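PDB 3JUR: Exo-poly-alpha-D-galacturonosidase, which probably hydrolyses the alpha-linked galacturonic acid chains of pectin, as a tetrameric exopolygalacturonase of glycosyl hydrolase family 28. Local coordinates for residues L82-T87 with G131-S136; E204-I209 with R227-S232. One frame throughout, in Å; residues are numbered along the deposited sequence.

Contact 1 of 2, residues L82-T87 with G131-S136; sequences LHVKGT and GVLDGS
Thr87 stands beside Val132 in a parallel pair, part of the coil-on-coil stacking of the beta-helix, both side chains pointing the same way. From its CB, which faces the carbonyl O of Val132, the threonine forks. OG1, anti to its own carbonyl carbon (chi1 -63°), lies 3.7 Å from Val132 CB, while CG2, anti to the backbone N, passes 3.9 Å from Val132 O and runs on to Asp134 CB at 4.1 Å. An alanine here would lose both branches and would probably loosen the packing against Val132 and Asp134. The backbone does the gripping at the turn: Gly131 N donates to Val84 O at 2.7 Å, bent and from above the carbonyl plane, and Val132 N to Gly86 O at 2.9 Å, straighter (159°) and in plane. A CB on Gly131 would collide with Gly86 O and Val84 O. The side chains of Val84 and Leu133 cross at about a right angle, Val84 CG2 4.1 Å from Leu133 CD2. Asp134 OD1 takes the Ser136 N-H in an Asx turn and also bonds Asn210, while its OD2 pairs with Lys89. Van der Waals touches and backbone bonds join the segments, and the buried carboxylate, held at both oxygens, would probably remain ionised.

Contact 2 of 2, residues E204-I209 with R227-S232; sequences EGVKII and RNIEIS
Three good backbone hydrogen bonds zip strand 207-209 to strand 230-232 in parallel, their axes 14° apart. Glu230 N donates to Val206 O in the carbonyl plane; Ile208 N then reaches Glu230 O at 2.7 Å, and Ser232 N reaches Ile208 O at 2.9 Å, the last two nearly along the C=O axis. Upstream, Gly205 N makes a weak bond to Arg227 O, where the positive phi of Gly205 turns the chain.

The charged side chains share one face. Arg227 NH1 meets Glu204 OE2 at 2.9 Å in a salt bridge, fairly straight (163°): the oxygen sits at the edge of the guanidinium, in its plane, whereas the nitrogen approaches from above the carboxylate plane. NH1 also pairs with Glu20, so two carboxylates share one nitrogen. Lys207 and Glu230 lie alongside, fully extended, with Lys207 CE 3.9 Å from Glu230 CD; Lys207 NZ stays 4.4 Å from Glu230 OE2, beyond a salt bridge, and donates to a water.

Apolar contacts fill the other face. Val206 CG2 lies 4.2 Å from Ile229 CG2, and Ile208 CD1 touches Ile231 CD1 at 3.6 Å, side by side. Ile208 over Ile231, alike and in register on neighbouring parallel strands, is the kind of aliphatic ladder found in the right-handed parallel beta-helix of family 28.

From the N terminus, contact 1 comes first: after 82-87 the chain makes a circuit of 43 residues, without helix, and 131-136 closes it. Only later does contact 2 open, and its shorter circuit of 17 residues ends when 227-232 comes alongside 204-209. The two are therefore in series, neither nested nor crossed. In space they adjoin, centres 10 Å apart, because strand 132-134 is the neighbour of 207-209. Leu133 N to Lys207 O (2.8 Å) and Lys207 N to Gly131 O (3.0 Å) are probable hydrogen bonds across that step. Strands 87-90, 132-134, 207-209 and 224-233 so follow one another along the beta-helix, and the two contacts tie successive coils together.

Contact 1 of 2, residues L82-T87 with G131-S136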
loop_
_atom_site.group_PDB
_atom_site.type_symbol
_atom_site.label_atom_id
_atom_site.label_comp_id
_atom_site.label_asym_id
_atom_site.label_seq_id
_atom_site.Cartn_x
_atom_site.Cartn_y
_atom_site.Cartn_z
ATOM N N LEU D 82 -36.154 2.941 -40.273
ATOM C CA LEU D 82 -36.896 1.756 -39.876
ATOM C C LEU D 82 -37.251 1.865 -38.388
ATOM O O LEU D 82 -36.393 1.683 -37.524
ATOM C CB LEU D 82 -36.070 0.499 -40.172
ATOM C CG LEU D 82 -36.648 -0.890 -39.876
ATOM C CD1 LEU D 82 -37.881 -1.217 -40.738
ATOM C CD2 LEU D 82 -35.564 -1.956 -40.045
ATOM N N HIS D 83 -38.515 2.177 -38.104
ATOM C CA HIS D 83 -38.976 2.412 -36.734
ATOM C C HIS D 83 -39.639 1.158 -36.161
ATOM O O HIS D 83 -40.753 0.791 -36.548
ATOM C CB HIS D 83 -39.907 3.630 -36.686
ATOM C CG HIS D 83 -40.335 4.020 -35.303
ATOM N ND1 HIS D 83 -39.460 4.535 -34.367
ATOM C CD2 HIS D 83 -41.548 3.986 -34.703
ATOM C CE1 HIS D 83 -40.116 4.788 -33.247
ATOM N NE2 HIS D 83 -41.384 4.463 -33.424
ATOM N N VAL D 84 -38.927 0.500 -35.245
ATOM C CA VAL D 84 -39.322 -0.808 -34.728
ATOM C C VAL D 84 -39.940 -0.719 -33.330
ATOM O O VAL D 84 -39.237 -0.431 -32.340
ATOM C CB VAL D 84 -38.123 -1.802 -34.708
ATOM C CG1 VAL D 84 -38.620 -3.229 -34.506
ATOM C CG2 VAL D 84 -37.319 -1.710 -35.996
ATOM N N LYS D 85 -41.249 -0.965 -33.259
ATOM C CA LYS D 85 -41.971 -1.027 -31.983
ATOM C C LYS D 85 -42.154 -2.479 -31.541
ATOM O O LYS D 85 -41.969 -2.801 -30.369
ATOM C CB LYS D 85 -43.341 -0.349 -32.089
ATOM C CG LYS D 85 -43.311 1.164 -32.201
ATOM C CD LYS D 85 -44.740 1.694 -32.339
ATOM C CE LYS D 85 -44.808 3.210 -32.237
ATOM N NZ LYS D 85 -46.230 3.671 -32.163
ATOM N N GLY D 86 -42.528 -3.345 -32.483
ATOM C CA GLY D 86 -42.689 -4.775 -32.214
ATOM C C GLY D 86 -41.374 -5.523 -32.365
ATOM O O GLY D 86 -40.309 -4.985 -32.064
ATOM N N THR D 87 -41.459 -6.767 -32.827
ATOM C CA THR D 87 -40.295 -7.599 -33.087
ATOM C C THR D 87 -40.193 -7.870 -34.588
ATOM O O THR D 87 -41.191 -8.220 -35.235
ATOM C CB THR D 87 -40.384 -8.953 -32.313
ATOM O OG1 THR D 87 -40.379 -8.710 -30.898
ATOM C CG2 THR D 87 -39.216 -9.895 -32.666
ATOM N N GLY D 131 -38.243 -1.612 -30.068
ATOM C CA GLY D 131 -38.589 -2.994 -30.369
ATOM C C GLY D 131 -37.379 -3.898 -30.486
ATOM O O GLY D 131 -36.279 -3.527 -30.085
ATOM N N VAL D 132 -37.584 -5.085 -31.059
ATOM C CA VAL D 132 -36.561 -6.129 -31.078
ATOM C C VAL D 132 -36.211 -6.566 -32.502
ATOM O O VAL D 132 -37.094 -6.722 -33.357
ATOM C CB VAL D 132 -37.023 -7.359 -30.237
ATOM C CG1 VAL D 132 -35.978 -8.479 -30.246
ATOM C CG2 VAL D 132 -37.356 -6.938 -28.804
ATOM N N LEU D 133 -34.919 -6.749 -32.748
ATOM C CA LEU D 133 -34.450 -7.434 -33.949
ATOM C C LEU D 133 -33.966 -8.821 -33.532
ATOM O O LEU D 133 -33.034 -8.959 -32.731
ATOM C CB LEU D 133 -33.341 -6.641 -34.651
ATOM C CG LEU D 133 -33.581 -5.157 -34.973
ATOM C CD1 LEU D 133 -32.360 -4.569 -35.657
ATOM C CD2 LEU D 133 -34.835 -4.916 -35.822
ATOM N N ASP D 134 -34.628 -9.845 -34.058
ATOM C CA ASP D 134 -34.369 -11.229 -33.659
ATOM C C ASP D 134 -33.862 -12.033 -34.861
ATOM O O ASP D 134 -34.633 -12.386 -35.757
ATOM C CB ASP D 134 -35.649 -11.833 -33.065
ATOM C CG ASP D 134 -35.499 -13.295 -32.663
ATOM O OD1 ASP D 134 -34.396 -13.885 -32.778
ATOM O OD2 ASP D 134 -36.517 -13.856 -32.218
ATOM N N GLY D 135 -32.559 -12.305 -34.870
ATOM C CA GLY D 135 -31.904 -12.990 -35.983
ATOM C C GLY D 135 -32.176 -14.479 -36.090
ATOM O O GLY D 135 -31.795 -15.107 -37.084
ATOM N N SER D 136 -32.816 -15.035 -35.060
ATOM C CA SER D 136 -33.202 -16.449 -34.988
ATOM C C SER D 136 -32.051 -17.462 -35.040
ATOM O O SER D 136 -32.277 -18.643 -35.336
ATOM C CB SER D 136 -34.262 -16.796 -36.046
ATOM O OG SER D 136 -35.432 -16.018 -35.869
#

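Contact 2 of 2, residues E204-I209 with R227-S232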
loop_
_atom_site.group_PDB
_atom_site.type_symbol
_atom_site.label_atom_id
_atom_site.label_comp_id
_atom_site.label_asym_id
_atom_site.label_seq_id
_atom_site.Cartn_x
_atom_site.Cartn_y
_atom_site.Cartn_z
ATOM N N GLU D 204 -30.665 3.349 -32.912
ATOM C CA GLU D 204 -31.031 3.691 -31.540
ATOM C C GLU D 204 -32.207 2.889 -31.005
ATOM O O GLU D 204 -33.058 2.433 -31.768
ATOM C CB GLU D 204 -31.303 5.201 -31.398
ATOM C CG GLU D 204 -32.500 5.726 -32.195
ATOM C CD GLU D 204 -32.898 7.149 -31.808
ATOM O OE1 GLU D 204 -33.996 7.595 -32.206
ATOM O OE2 GLU D 204 -32.124 7.823 -31.095
ATOM N N GLY D 205 -32.231 2.706 -29.689
ATOM C CA GLY D 205 -33.405 2.177 -29.001
ATOM C C GLY D 205 -33.569 0.666 -29.007
ATOM O O GLY D 205 -33.933 0.082 -27.990
ATOM N N VAL D 206 -33.308 0.036 -30.149
ATOM C CA VAL D 206 -33.643 -1.379 -30.356
ATOM C C VAL D 206 -32.824 -2.367 -29.525
ATOM O O VAL D 206 -31.691 -2.084 -29.131
ATOM C CB VAL D 206 -33.561 -1.770 -31.856
ATOM C CG1 VAL D 206 -34.588 -0.991 -32.671
ATOM C CG2 VAL D 206 -32.146 -1.561 -32.403
ATOM N N LYS D 207 -33.423 -3.520 -29.250
ATOM C CA LYS D 207 -32.720 -4.662 -28.685
ATOM C C LYS D 207 -32.381 -5.645 -29.807
ATOM O O LYS D 207 -33.193 -5.867 -30.714
ATOM C CB LYS D 207 -33.579 -5.356 -27.622
ATOM C CG LYS D 207 -32.841 -6.442 -26.853
ATOM C CD LYS D 207 -33.744 -7.160 -25.872
ATOM C CE LYS D 207 -32.936 -8.125 -25.033
ATOM N NZ LYS D 207 -33.778 -8.841 -24.039
ATOM N N ILE D 208 -31.186 -6.229 -29.744
ATOM C CA ILE D 208 -30.733 -7.212 -30.740
ATOM C C ILE D 208 -30.369 -8.541 -30.083
ATOM O O ILE D 208 -29.501 -8.587 -29.207
ATOM C CB ILE D 208 -29.527 -6.689 -31.559
ATOM C CG1 ILE D 208 -29.921 -5.436 -32.356
ATOM C CG2 ILE D 208 -28.989 -7.779 -32.501
ATOM C CD1 ILE D 208 -28.746 -4.674 -32.910
ATOM N N ILE D 209 -31.039 -9.609 -30.529
ATOM C CA ILE D 209 -30.890 -10.973 -29.998
ATOM C C ILE D 209 -30.650 -12.019 -31.106
ATOM O O ILE D 209 -30.962 -11.779 -32.288
ATOM C CB ILE D 209 -32.131 -11.416 -29.149
ATOM C CG1 ILE D 209 -33.413 -11.450 -29.997
ATOM C CG2 ILE D 209 -32.321 -10.508 -27.936
ATOM C CD1 ILE D 209 -34.653 -11.911 -29.232
ATOM N N ARG D 227 -26.746 4.438 -30.265
ATOM C CA ARG D 227 -27.059 4.997 -28.966
ATOM C C ARG D 227 -28.293 4.331 -28.376
ATOM O O ARG D 227 -29.238 4.019 -29.100
ATOM C CB ARG D 227 -27.195 6.527 -29.111
ATOM C CG ARG D 227 -28.455 7.159 -28.587
ATOM C CD ARG D 227 -29.174 7.947 -29.690
ATOM N NE ARG D 227 -28.514 9.202 -30.055
ATOM C CZ ARG D 227 -29.081 10.183 -30.763
ATOM N NH1 ARG D 227 -30.337 10.085 -31.196
ATOM N NH2 ARG D 227 -28.390 11.276 -31.034
ATOM N N ASN D 228 -28.254 4.093 -27.068
ATOM C CA ASN D 228 -29.371 3.499 -26.320
ATOM C C ASN D 228 -29.937 2.193 -26.896
ATOM O O ASN D 228 -31.144 1.953 -26.846
ATOM C CB ASN D 228 -30.484 4.535 -26.067
ATOM C CG ASN D 228 -30.011 5.694 -25.205
ATOM O OD1 ASN D 228 -29.655 6.759 -25.722
ATOM N ND2 ASN D 228 -29.972 5.484 -23.887
ATOM N N ILE D 229 -29.053 1.353 -27.424
ATOM C CA ILE D 229 -29.442 0.017 -27.867
ATOM C C ILE D 229 -29.005 -1.047 -26.856
ATOM O O ILE D 229 -28.144 -0.800 -26.009
ATOM C CB ILE D 229 -28.875 -0.335 -29.268
ATOM C CG1 ILE D 229 -27.353 -0.483 -29.225
ATOM C CG2 ILE D 229 -29.310 0.689 -30.312
ATOM C CD1 ILE D 229 -26.831 -1.522 -30.161
ATOM N N GLU D 230 -29.620 -2.223 -26.940
ATOM C CA GLU D 230 -29.161 -3.361 -26.173
ATOM C C GLU D 230 -28.794 -4.528 -27.076
ATOM O O GLU D 230 -29.609 -4.967 -27.888
ATOM C CB GLU D 230 -30.197 -3.807 -25.143
ATOM C CG GLU D 230 -29.667 -4.952 -24.272
ATOM C CD GLU D 230 -30.661 -5.494 -23.265
ATOM O OE1 GLU D 230 -31.763 -4.924 -23.118
ATOM O OE2 GLU D 230 -30.320 -6.494 -22.601
ATOM N N ILE D 231 -27.559 -5.008 -26.932
ATOM C CA ILE D 231 -27.130 -6.260 -27.544
ATOM C C ILE D 231 -27.177 -7.348 -26.487
ATOM O O ILE D 231 -26.584 -7.208 -25.407
ATOM C CB ILE D 231 -25.672 -6.197 -28.083
ATOM C CG1 ILE D 231 -25.468 -5.024 -29.057
ATOM C CG2 ILE D 231 -25.270 -7.540 -28.714
ATOM C CD1 ILE D 231 -26.199 -5.152 -30.344
ATOM N N SER D 232 -27.871 -8.433 -26.809
ATOM C CA SER D 232 -27.929 -9.604 -25.949
ATOM C C SER D 232 -27.891 -10.864 -26.812
ATOM O O SER D 232 -28.930 -11.395 -27.200
ATOM C CB SER D 232 -29.186 -9.568 -25.088
ATOM O OG SER D 232 -29.257 -10.715 -24.270
HETATM O O HOH W 1 -32.489 -11.021 -23.155
#